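PDB 6T1B: purine nucleoside phosphorylase YlmD from Geobacillus stearothermophilus, which catalyses the phosphorolysis of adenosine, inosine and S-methyl-5'-thioadenosine to the free purine base and the corresponding ribose 1-phosphate, and also deaminates adenosine. Local coordinates for residues E202-W207 against N223-L228. Sequence-based numbering, arbitrary orientation.
Sequences ESPLPW and NRLQLL
Leu225 reaches out from helix 219-229 and sets its two methyl groups against the proline-rich loop that leads into strand 207-211, a loop-on-helix packing at the periphery of the YfiH/LACC1 fold, away from the zinc and inosine sites. With CG placed anti to the carbonyl carbon (chi1 -68°), the isobutyl group extends from the helix toward the loop, and its branches divide the work. CD1 enters between Ser203, Pro204 and Pro206: it approaches the ring of Pro206 at CD, 4.1 Å away, the two side chains crossing at a slant. Leu225 CD2 faces the ring of Pro204 more loosely, 4.5 Å from Pro204 CG, at the more exposed side. Ser203 turns its hydroxyl to the same leucine, OG standing 3.8 Å from CD1 and 4.1 Å from CD2, so that a polar atom borders both methyls through van der Waals contact alone. Leu199 adds to the apolar surroundings by touching both Leu225 and Pro206, while another face of the helix, through Leu227, packs on helix 153-163. The tightest approach across the contact involves the loop backbone, where the carbonyl O of Pro204 comes within 3.4 Å of Leu225 CD1.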
ATOM      1  N   GLU A 202     -15.879  17.922  12.646  1.00 59.22           N
ATOM      2  CA  GLU A 202     -16.930  17.132  13.286  1.00 59.18           C
ATOM      3  C   GLU A 202     -16.564  15.663  13.384  1.00 33.32           C
ATOM      4  O   GLU A 202     -17.330  14.882  13.956  1.00 44.60           O
ATOM      5  CB  GLU A 202     -18.242  17.315  12.497  1.00 79.23           C
ATOM      6  CG  GLU A 202     -19.496  16.599  13.040  1.00 94.25           C
ATOM      7  CD  GLU A 202     -20.813  17.211  12.525  1.00 72.50           C
ATOM      8  OE1 GLU A 202     -21.751  17.408  13.334  1.00 60.29           O
ATOM      9  OE2 GLU A 202     -20.909  17.505  11.313  1.00 58.10           O
ATOM     10  N   SER A 203     -15.390  15.278  12.889  1.00 35.34           N
ATOM     11  CA  SER A 203     -15.152  13.895  12.510  1.00 38.93           C
ATOM     12  C   SER A 203     -14.952  13.014  13.739  1.00 32.81           C
ATOM     13  O   SER A 203     -14.333  13.438  14.716  1.00 35.66           O
ATOM     14  CB  SER A 203     -13.903  13.815  11.639  1.00 55.37           C
ATOM     15  OG  SER A 203     -13.616  12.471  11.304  1.00 38.88           O
ATOM     16  N   PRO A 204     -15.457  11.779  13.708  1.00 28.36           N
ATOM     17  CA  PRO A 204     -15.064  10.810  14.744  1.00 34.58           C
ATOM     18  C   PRO A 204     -13.577  10.527  14.620  1.00 28.59           C
ATOM     19  O   PRO A 204     -13.034  10.474  13.520  1.00 29.53           O
ATOM     20  CB  PRO A 204     -15.910   9.575  14.420  1.00 36.83           C
ATOM     21  CG  PRO A 204     -16.251   9.710  12.970  1.00 41.07           C
ATOM     22  CD  PRO A 204     -16.370  11.185  12.708  1.00 38.84           C
ATOM     23  N   LEU A 205     -12.910  10.377  15.764  1.00 26.30           N
ATOM     24  CA  LEU A 205     -11.456  10.219  15.746  1.00 23.48           C
ATOM     25  C   LEU A 205     -11.083   8.747  15.643  1.00 21.66           C
ATOM     26  O   LEU A 205     -11.639   7.917  16.381  1.00 24.13           O
ATOM     27  CB  LEU A 205     -10.860  10.804  17.014  1.00 26.55           C
ATOM     28  CG  LEU A 205     -11.140  12.291  17.215  1.00 30.24           C
ATOM     29  CD1 LEU A 205     -10.501  12.751  18.523  1.00 35.02           C
ATOM     30  CD2 LEU A 205     -10.638  13.100  16.046  1.00 29.92           C
ATOM     31  N   PRO A 206     -10.153   8.413  14.770  1.00 19.06           N
ATOM     32  CA  PRO A 206      -9.790   7.003  14.565  1.00 19.87           C
ATOM     33  C   PRO A 206      -8.735   6.501  15.543  1.00 18.30           C
ATOM     34  O   PRO A 206      -7.775   5.811  15.161  1.00 19.05           O
ATOM     35  CB  PRO A 206      -9.255   6.995  13.125  1.00 19.93           C
ATOM     36  CG  PRO A 206      -8.627   8.350  12.990  1.00 19.18           C
ATOM     37  CD  PRO A 206      -9.515   9.291  13.772  1.00 19.95           C
ATOM     38  N   TRP A 207      -8.904   6.860  16.808  1.00 18.75           N
ATOM     39  CA  TRP A 207      -8.037   6.357  17.857  1.00 20.42           C
ATOM     40  C   TRP A 207      -8.806   6.400  19.163  1.00 21.62           C
ATOM     41  O   TRP A 207      -9.808   7.113  19.301  1.00 23.09           O
ATOM     42  CB  TRP A 207      -6.746   7.178  17.985  1.00 19.35           C
ATOM     43  CG  TRP A 207      -6.944   8.636  18.199  1.00 18.32           C
ATOM     44  CD1 TRP A 207      -7.266   9.273  19.367  1.00 25.08           C
ATOM     45  CD2 TRP A 207      -6.834   9.661  17.207  1.00 19.90           C
ATOM     46  NE1 TRP A 207      -7.356  10.629  19.158  1.00 24.55           N
ATOM     47  CE2 TRP A 207      -7.092  10.891  17.839  1.00 23.92           C
ATOM     48  CE3 TRP A 207      -6.530   9.654  15.847  1.00 19.74           C
ATOM     49  CZ2 TRP A 207      -7.065  12.094  17.152  1.00 27.62           C
ATOM     50  CZ3 TRP A 207      -6.508  10.852  15.164  1.00 23.84           C
ATOM     51  CH2 TRP A 207      -6.769  12.056  15.818  1.00 27.85           C
ATOM     52  N   ASN A 223      -7.300   6.926   7.132  1.00 13.78           N
ATOM     53  CA  ASN A 223      -7.211   7.123   5.688  1.00 13.59           C
ATOM     54  C   ASN A 223      -8.585   7.073   5.039  1.00 13.45           C
ATOM     55  O   ASN A 223      -8.880   7.879   4.155  1.00 14.06           O
ATOM     56  CB  ASN A 223      -6.240   6.112   5.106  1.00 13.36           C
ATOM     57  CG  ASN A 223      -4.827   6.580   5.254  1.00 12.91           C
ATOM     58  OD1 ASN A 223      -4.393   7.462   4.518  1.00 14.38           O
ATOM     59  ND2 ASN A 223      -4.128   6.080   6.266  1.00 13.86           N
ATOM     60  N   ARG A 224      -9.475   6.200   5.525  1.00 15.10           N
ATOM     61  CA  ARG A 224     -10.837   6.189   5.013  1.00 15.34           C
ATOM     62  C   ARG A 224     -11.499   7.543   5.224  1.00 15.08           C
ATOM     63  O   ARG A 224     -12.151   8.079   4.319  1.00 15.68           O
ATOM     64  CB  ARG A 224     -11.650   5.085   5.689  1.00 14.31           C
ATOM     65  CG  ARG A 224     -13.106   5.048   5.280  1.00 20.87           C
ATOM     66  CD  ARG A 224     -13.846   3.868   5.907  1.00 21.70           C
ATOM     67  NE  ARG A 224     -15.272   4.059   5.739  1.00 23.61           N
ATOM     68  CZ  ARG A 224     -16.035   4.737   6.585  1.00 22.22           C
ATOM     69  NH1 ARG A 224     -15.522   5.283   7.681  1.00 28.00           N
ATOM     70  NH2 ARG A 224     -17.329   4.887   6.331  1.00 28.59           N
ATOM     71  N   LEU A 225     -11.376   8.107   6.431  1.00 16.51           N
ATOM     72  CA  LEU A 225     -12.016   9.387   6.719  1.00 17.70           C
ATOM     73  C   LEU A 225     -11.465  10.485   5.822  1.00 17.08           C
ATOM     74  O   LEU A 225     -12.212  11.348   5.348  1.00 19.50           O
ATOM     75  CB  LEU A 225     -11.825   9.735   8.197  1.00 18.57           C
ATOM     76  CG  LEU A 225     -12.562   8.832   9.188  1.00 19.31           C
ATOM     77  CD1 LEU A 225     -12.059   9.098  10.606  1.00 22.44           C
ATOM     78  CD2 LEU A 225     -14.042   9.042   9.121  1.00 22.05           C
ATOM     79  N   GLN A 226     -10.155  10.456   5.559  1.00 17.57           N
ATOM     80  CA  GLN A 226      -9.573  11.435   4.648  1.00 18.67           C
ATOM     81  C   GLN A 226     -10.132  11.273   3.239  1.00 15.57           C
ATOM     82  O   GLN A 226     -10.418  12.263   2.568  1.00 18.54           O
ATOM     83  CB  GLN A 226      -8.054  11.325   4.614  1.00 16.77           C
ATOM     84  CG  GLN A 226      -7.379  11.914   5.842  1.00 16.87           C
ATOM     85  CD  GLN A 226      -5.860  11.862   5.745  1.00 20.08           C
ATOM     86  OE1 GLN A 226      -5.305  11.601   4.688  1.00 22.71           O
ATOM     87  NE2 GLN A 226      -5.189  12.146   6.855  1.00 22.41           N
ATOM     88  N   LEU A 227     -10.246  10.024   2.765  1.00 15.17           N
ATOM     89  CA  LEU A 227     -10.761   9.792   1.418  1.00 14.11           C
ATOM     90  C   LEU A 227     -12.194  10.270   1.290  1.00 16.53           C
ATOM     91  O   LEU A 227     -12.568  10.856   0.269  1.00 17.11           O
ATOM     92  CB  LEU A 227     -10.679   8.313   1.064  1.00 13.65           C
ATOM     93  CG  LEU A 227      -9.255   7.823   0.868  1.00 14.00           C
ATOM     94  CD1 LEU A 227      -9.193   6.308   0.983  1.00 15.41           C
ATOM     95  CD2 LEU A 227      -8.688   8.241  -0.475  1.00 17.07           C
ATOM     96  N   LEU A 228     -13.014   9.998   2.306  1.00 15.35           N
ATOM     97  CA  LEU A 228     -14.380  10.501   2.310  1.00 18.85           C
ATOM     98  C   LEU A 228     -14.386  12.016   2.212  1.00 17.49           C
ATOM     99  O   LEU A 228     -15.134  12.595   1.423  1.00 20.88           O
ATOM    100  CB  LEU A 228     -15.088  10.040   3.583  1.00 19.25           C
ATOM    101  CG  LEU A 228     -15.405   8.555   3.643  1.00 20.71           C
ATOM    102  CD1 LEU A 228     -15.699   8.109   5.078  1.00 19.43           C
ATOM    103  CD2 LEU A 228     -16.575   8.237   2.719  1.00 21.12           C
TER